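Local coordinates for conjugal transfer protein (Escherichia coli, PDB 5I97), which is a VirB8-like inner-membrane component of a type IV secretion system, probably forming part of the channel that transfers plasmid DNA in conjugation, at residues 25-30 against 95-100; 32-37 against 130-135. One frame throughout, in Å; residues are numbered along the deposited sequence.

Contact 1 of 2, residues 25-30 against 95-100; sequences YGDEID and VILDKP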
loop_
_atom_site.group_PDB
_atom_site.type_symbol
_atom_site.label_atom_id
_atom_site.label_comp_id
_atom_site.label_asym_id
_atom_site.label_seq_id
_atom_site.Cartn_x
_atom_site.Cartn_y
_atom_site.Cartn_z
ATOM N N TYR A 25 -14.981 -27.799 -0.418
ATOM C CA TYR A 25 -14.693 -27.832 1.005
ATOM C C TYR A 25 -15.628 -26.905 1.761
ATOM O O TYR A 25 -15.379 -26.579 2.915
ATOM C CB TYR A 25 -13.252 -27.414 1.283
ATOM C CG TYR A 25 -12.288 -28.545 1.490
ATOM C CD1 TYR A 25 -12.208 -29.202 2.715
ATOM C CD2 TYR A 25 -11.447 -28.962 0.468
ATOM C CE1 TYR A 25 -11.322 -30.243 2.910
ATOM C CE2 TYR A 25 -10.554 -29.998 0.655
ATOM C CZ TYR A 25 -10.494 -30.633 1.880
ATOM O OH TYR A 25 -9.609 -31.675 2.067
ATOM N N GLY A 26 -16.679 -26.442 1.105
ATOM C CA GLY A 26 -17.546 -25.488 1.757
ATOM C C GLY A 26 -17.278 -24.069 1.287
ATOM O O GLY A 26 -16.205 -23.762 0.745
ATOM N N ASP A 27 -18.265 -23.206 1.495
ATOM C CA ASP A 27 -18.214 -21.845 0.998
ATOM C C ASP A 27 -16.970 -21.075 1.421
ATOM O O ASP A 27 -16.279 -20.509 0.581
ATOM C CB ASP A 27 -19.439 -21.066 1.467
ATOM C CG ASP A 27 -20.636 -21.290 0.591
ATOM O OD1 ASP A 27 -20.542 -22.104 -0.346
ATOM O OD2 ASP A 27 -21.682 -20.657 0.843
ATOM N N GLU A 28 -16.689 -21.056 2.715
ATOM C CA GLU A 28 -15.668 -20.172 3.237
ATOM C C GLU A 28 -14.262 -20.567 2.822
ATOM O O GLU A 28 -13.435 -19.704 2.497
ATOM C CB GLU A 28 -15.757 -20.124 4.759
ATOM C CG GLU A 28 -17.100 -19.639 5.285
ATOM C CD GLU A 28 -18.150 -20.741 5.342
ATOM O OE1 GLU A 28 -17.787 -21.938 5.337
ATOM O OE2 GLU A 28 -19.349 -20.402 5.396
ATOM N N ILE A 29 -14.008 -21.870 2.805
ATOM C CA ILE A 29 -12.714 -22.396 2.419
ATOM C C ILE A 29 -12.493 -22.301 0.914
ATOM O O ILE A 29 -11.415 -21.904 0.474
ATOM C CB ILE A 29 -12.551 -23.851 2.872
ATOM C CG1 ILE A 29 -12.688 -23.948 4.392
ATOM C CG2 ILE A 29 -11.216 -24.398 2.405
ATOM C CD1 ILE A 29 -12.610 -25.366 4.933
ATOM N N ASP A 30 -13.507 -22.669 0.134
ATOM C CA ASP A 30 -13.451 -22.554 -1.319
ATOM C C ASP A 30 -13.147 -21.112 -1.723
ATOM O O ASP A 30 -12.281 -20.861 -2.548
ATOM C CB ASP A 30 -14.763 -22.983 -1.963
ATOM C CG ASP A 30 -14.944 -24.475 -1.986
ATOM O OD1 ASP A 30 -14.138 -25.183 -1.359
ATOM O OD2 ASP A 30 -15.904 -24.938 -2.635
ATOM N N VAL A 95 -17.743 -12.906 -4.942
ATOM C CA VAL A 95 -17.498 -14.301 -5.298
ATOM C C VAL A 95 -18.791 -15.093 -5.293
ATOM O O VAL A 95 -19.482 -15.146 -4.285
ATOM C CB VAL A 95 -16.512 -14.972 -4.325
ATOM C CG1 VAL A 95 -16.292 -16.433 -4.703
ATOM C CG2 VAL A 95 -15.192 -14.216 -4.298
ATOM N N ILE A 96 -19.122 -15.705 -6.420
ATOM C CA ILE A 96 -20.306 -16.538 -6.494
ATOM C C ILE A 96 -19.899 -17.989 -6.709
ATOM O O ILE A 96 -19.261 -18.312 -7.704
ATOM C CB ILE A 96 -21.242 -16.087 -7.622
ATOM C CG1 ILE A 96 -21.646 -14.626 -7.412
ATOM C CG2 ILE A 96 -22.491 -16.964 -7.678
ATOM C CD1 ILE A 96 -22.514 -14.075 -8.507
ATOM N N LEU A 97 -20.316 -18.860 -5.790
ATOM C CA LEU A 97 -19.928 -20.261 -5.814
ATOM C C LEU A 97 -21.013 -21.152 -6.372
ATOM O O LEU A 97 -22.196 -20.975 -6.082
ATOM C CB LEU A 97 -19.571 -20.760 -4.407
ATOM C CG LEU A 97 -18.355 -20.143 -3.723
ATOM C CD1 LEU A 97 -18.074 -20.840 -2.424
ATOM C CD2 LEU A 97 -17.146 -20.181 -4.634
ATOM N N ASP A 98 -20.586 -22.121 -7.165
ATOM C CA ASP A 98 -21.423 -23.238 -7.543
ATOM C C ASP A 98 -20.669 -24.488 -7.107
ATOM O O ASP A 98 -20.010 -25.141 -7.906
ATOM C CB ASP A 98 -21.721 -23.244 -9.041
ATOM C CG ASP A 98 -22.664 -24.364 -9.444
ATOM O OD1 ASP A 98 -23.180 -25.069 -8.549
ATOM O OD2 ASP A 98 -22.903 -24.545 -10.653
ATOM N N LYS A 99 -20.776 -24.810 -5.824
ATOM C CA LYS A 99 -19.948 -25.844 -5.219
ATOM C C LYS A 99 -20.107 -27.261 -5.796
ATOM O O LYS A 99 -19.112 -27.952 -5.957
ATOM C CB LYS A 99 -20.223 -25.882 -3.717
ATOM C CG LYS A 99 -19.581 -24.751 -2.943
ATOM C CD LYS A 99 -19.718 -24.933 -1.433
ATOM C CE LYS A 99 -21.161 -25.243 -1.004
ATOM N NZ LYS A 99 -22.175 -24.245 -1.475
ATOM N N PRO A 100 -21.333 -27.691 -6.144
ATOM C CA PRO A 100 -21.421 -29.039 -6.725
ATOM C C PRO A 100 -20.687 -29.220 -8.051
ATOM O O PRO A 100 -20.323 -30.335 -8.407
ATOM C CB PRO A 100 -22.921 -29.233 -6.930
ATOM C CG PRO A 100 -23.546 -28.382 -5.911
ATOM C CD PRO A 100 -22.669 -27.162 -5.820
#
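The carboxylates of D27 and D30 are the flat groups here; the K99 side chain crosses D27 at about a right angle and passes D30 at a slant. The contact closes the start of helix 27-42 onto the end of outermost strand 86-98, in the NTF2-like fold of the VirB8 periplasmic domain, where helices pack on a curved antiparallel sheet. At D27, K99 NZ reaches the syn side of OD1 at 2.9 Å, standing 28° out of the carboxylate plane, and forms a salt bridge. L97 approaches the same oxygen, with CD1 3.5 Å from D27 OD1. The D30 carboxylate receives the Y25 backbone N on the syn side of OD1 at 2.9 Å, while the methylene CG of K99 lies 3.7 Å from its OD2. D30 is buried, and its oxygens are satisfied by further hydrogen bonds: Y134 OH at OD1, S24 OG and Y132 OH at OD2. G26 is the N-cap residue; at its backbone angles (phi 101°, psi 160°) a CB would be jammed against the carbonyl O of Y25. L97 CD1 also packs on D30 CB at 4.0 Å. Bends at chi3 and chi4 of K99 keep CE beside D27 OD1 and bring NZ onto it, while K99 CD rests 3.8 Å from G26 C.

Contact 2 of 2, residues 32-37 against 130-135; sequences FWLTQY and MGYEYK
The forked end of L34 is the main bump, projecting from helix 27-42 into a hollow lined by Y132 and M130 of strand 124-134. This is the helix-on-sheet packing of the NTF2-like VirB8 fold, the short helix and strand axes passing 10.6 Å apart with their directions at 127°. One prong, L34 CD1, sits over a face of the Y132 ring in a CH-pi contact, 4.0 Å from the centroid and 19° off the normal. The other, CD2, drops between the rim of that ring and the M130 methyl, 3.8 Å from Y132 CD1. M130 answers with a bump of its own: its chain bends at chi3 (58°), which turns CE into the notch between L34 and Y37, 3.6 Å from Y37 CD2. Around this core, A104 and I106 of strand 103-114 and L97 of strand 86-98 also touch L34. One residue earlier in the helix, Y134 turns its ring edge toward the face of the W33 five-membered ring, an offset edge-to-face pair with centroids 5.8 Å apart, and F151 meets both rings. The phenol oxygen of Y134, hydrogen-bonded to D30, ends 3.4 Å from W33 CD1.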
loop_
_atom_site.group_PDB
_atom_site.type_symbol
_atom_site.label_atom_id
_atom_site.label_comp_id
_atom_site.label_asym_id
_atom_site.label_seq_id
_atom_site.Cartn_x
_atom_site.Cartn_y
_atom_site.Cartn_z
ATOM N N PHE A 32 -11.721 -18.871 -0.045
ATOM C CA PHE A 32 -10.367 -18.489 0.324
ATOM C C PHE A 32 -9.355 -18.822 -0.766
ATOM O O PHE A 32 -8.604 -17.955 -1.191
ATOM C CB PHE A 32 -9.928 -19.164 1.619
ATOM C CG PHE A 32 -8.462 -18.985 1.909
ATOM C CD1 PHE A 32 -7.960 -17.749 2.283
ATOM C CD2 PHE A 32 -7.575 -20.041 1.750
ATOM C CE1 PHE A 32 -6.615 -17.578 2.530
ATOM C CE2 PHE A 32 -6.223 -19.876 1.987
ATOM C CZ PHE A 32 -5.741 -18.645 2.381
ATOM N N TRP A 33 -9.329 -20.077 -1.200
ATOM C CA TRP A 33 -8.370 -20.511 -2.204
ATOM C C TRP A 33 -8.638 -19.853 -3.547
ATOM O O TRP A 33 -7.706 -19.481 -4.246
ATOM C CB TRP A 33 -8.384 -22.037 -2.360
ATOM C CG TRP A 33 -8.015 -22.739 -1.103
ATOM C CD1 TRP A 33 -8.845 -23.447 -0.293
ATOM C CD2 TRP A 33 -6.714 -22.797 -0.498
ATOM N NE1 TRP A 33 -8.148 -23.938 0.779
ATOM C CE2 TRP A 33 -6.836 -23.553 0.677
ATOM C CE3 TRP A 33 -5.461 -22.281 -0.838
ATOM C CZ2 TRP A 33 -5.752 -23.815 1.513
ATOM C CZ3 TRP A 33 -4.389 -22.537 -0.006
ATOM C CH2 TRP A 33 -4.540 -23.297 1.153
ATOM N N LEU A 34 -9.905 -19.680 -3.894
ATOM C CA LEU A 34 -10.218 -19.079 -5.175
ATOM C C LEU A 34 -9.770 -17.618 -5.232
ATOM O O LEU A 34 -9.218 -17.181 -6.234
ATOM C CB LEU A 34 -11.703 -19.187 -5.468
ATOM C CG LEU A 34 -12.160 -20.590 -5.845
ATOM C CD1 LEU A 34 -13.636 -20.759 -5.524
ATOM C CD2 LEU A 34 -11.867 -20.904 -7.294
ATOM N N THR A 35 -9.999 -16.870 -4.156
ATOM C CA THR A 35 -9.588 -15.482 -4.131
ATOM C C THR A 35 -8.057 -15.388 -4.059
ATOM O O THR A 35 -7.469 -14.492 -4.649
ATOM C CB THR A 35 -10.245 -14.679 -2.966
ATOM O OG1 THR A 35 -10.026 -15.345 -1.725
ATOM C CG2 THR A 35 -11.736 -14.523 -3.184
ATOM N N GLN A 36 -7.424 -16.303 -3.329
ATOM C CA GLN A 36 -5.962 -16.363 -3.268
ATOM C C GLN A 36 -5.364 -16.592 -4.636
ATOM O O GLN A 36 -4.347 -16.014 -4.986
ATOM C CB GLN A 36 -5.498 -17.496 -2.349
ATOM C CG GLN A 36 -5.628 -17.207 -0.887
ATOM C CD GLN A 36 -4.668 -16.148 -0.452
ATOM O OE1 GLN A 36 -5.074 -15.060 -0.069
ATOM N NE2 GLN A 36 -3.380 -16.463 -0.489
ATOM N N TYR A 37 -6.015 -17.442 -5.408
ATOM C CA TYR A 37 -5.533 -17.778 -6.725
ATOM C C TYR A 37 -5.580 -16.549 -7.619
ATOM O O TYR A 37 -4.605 -16.243 -8.297
ATOM C CB TYR A 37 -6.345 -18.921 -7.319
ATOM C CG TYR A 37 -5.843 -19.422 -8.648
ATOM C CD1 TYR A 37 -4.875 -20.414 -8.720
ATOM C CD2 TYR A 37 -6.333 -18.900 -9.838
ATOM C CE1 TYR A 37 -4.415 -20.882 -9.942
ATOM C CE2 TYR A 37 -5.885 -19.363 -11.061
ATOM C CZ TYR A 37 -4.926 -20.351 -11.110
ATOM O OH TYR A 37 -4.482 -20.801 -12.327
ATOM N N MET A 130 -14.108 -19.594 -13.144
ATOM C CA MET A 130 -13.107 -20.569 -12.744
ATOM C C MET A 130 -13.700 -21.949 -12.524
ATOM O O MET A 130 -14.809 -22.084 -12.019
ATOM C CB MET A 130 -12.417 -20.099 -11.467
ATOM C CG MET A 130 -12.044 -18.628 -11.475
ATOM S SD MET A 130 -11.363 -18.094 -9.908
ATOM C CE MET A 130 -9.964 -19.200 -9.741
ATOM N N GLY A 131 -12.949 -22.974 -12.903
ATOM C CA GLY A 131 -13.276 -24.339 -12.535
ATOM C C GLY A 131 -12.277 -24.777 -11.485
ATOM O O GLY A 131 -11.104 -24.439 -11.582
ATOM N N TYR A 132 -12.734 -25.469 -10.450
ATOM C CA TYR A 132 -11.830 -25.898 -9.397
ATOM C C TYR A 132 -12.209 -27.249 -8.785
ATOM O O TYR A 132 -13.288 -27.787 -9.026
ATOM C CB TYR A 132 -11.756 -24.838 -8.302
ATOM C CG TYR A 132 -13.017 -24.693 -7.498
ATOM C CD1 TYR A 132 -14.062 -23.916 -7.955
ATOM C CD2 TYR A 132 -13.166 -25.338 -6.278
ATOM C CE1 TYR A 132 -15.219 -23.786 -7.225
ATOM C CE2 TYR A 132 -14.309 -25.214 -5.545
ATOM C CZ TYR A 132 -15.335 -24.438 -6.018
ATOM O OH TYR A 132 -16.489 -24.304 -5.279
ATOM N N GLU A 133 -11.226 -27.848 -8.119
ATOM C CA GLU A 133 -11.363 -29.145 -7.466
ATOM C C GLU A 133 -10.221 -29.318 -6.470
ATOM O O GLU A 133 -9.233 -28.586 -6.530
ATOM C CB GLU A 133 -11.342 -30.273 -8.499
ATOM C CG GLU A 133 -10.058 -30.351 -9.307
ATOM C CD GLU A 133 -10.043 -31.523 -10.266
ATOM O OE1 GLU A 133 -11.134 -31.979 -10.668
ATOM O OE2 GLU A 133 -8.940 -31.991 -10.619
ATOM N N TYR A 134 -10.339 -30.283 -5.563
ATOM C CA TYR A 134 -9.232 -30.586 -4.671
ATOM C C TYR A 134 -8.717 -31.979 -5.005
ATOM O O TYR A 134 -9.500 -32.901 -5.211
ATOM C CB TYR A 134 -9.653 -30.470 -3.215
ATOM C CG TYR A 134 -10.107 -29.085 -2.791
ATOM C CD1 TYR A 134 -11.383 -28.628 -3.088
ATOM C CD2 TYR A 134 -9.284 -28.265 -2.037
ATOM C CE1 TYR A 134 -11.811 -27.385 -2.672
ATOM C CE2 TYR A 134 -9.704 -27.020 -1.618
ATOM C CZ TYR A 134 -10.974 -26.587 -1.932
ATOM O OH TYR A 134 -11.411 -25.347 -1.520
ATOM N N LYS A 135 -7.399 -32.121 -5.083
ATOM C CA LYS A 135 -6.775 -33.408 -5.360
ATOM C C LYS A 135 -5.671 -33.747 -4.387
ATOM O O LYS A 135 -4.750 -32.962 -4.184
ATOM C CB LYS A 135 -6.192 -33.430 -6.775
ATOM C CG LYS A 135 -7.189 -33.369 -7.905
ATOM C CD LYS A 135 -7.932 -34.690 -8.046
ATOM C CE LYS A 135 -8.849 -34.699 -9.260
ATOM N NZ LYS A 135 -9.664 -35.945 -9.343
#

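Both contacts fasten helix 27-42 to the same antiparallel sheet, yet at different depths. Contact 1, at the helix start, is a surface contact with the outermost strand 86-98 and combines an exposed salt bridge with the packing of L97 and the K99 methylenes on the aspartates. Contact 2, further along the helix, is buried against strand 124-134 and is made of aromatic rings, a methionine and leucine branches, without polar bonds between its two segments. Their centres lie about 9 Å apart. D30 joins them, since the tyrosines that pack apolar rings in contact 2 send their hydroxyls to its carboxylate. Away from D30, V95 CG2 packs on T35 CG2 at 3.6 Å.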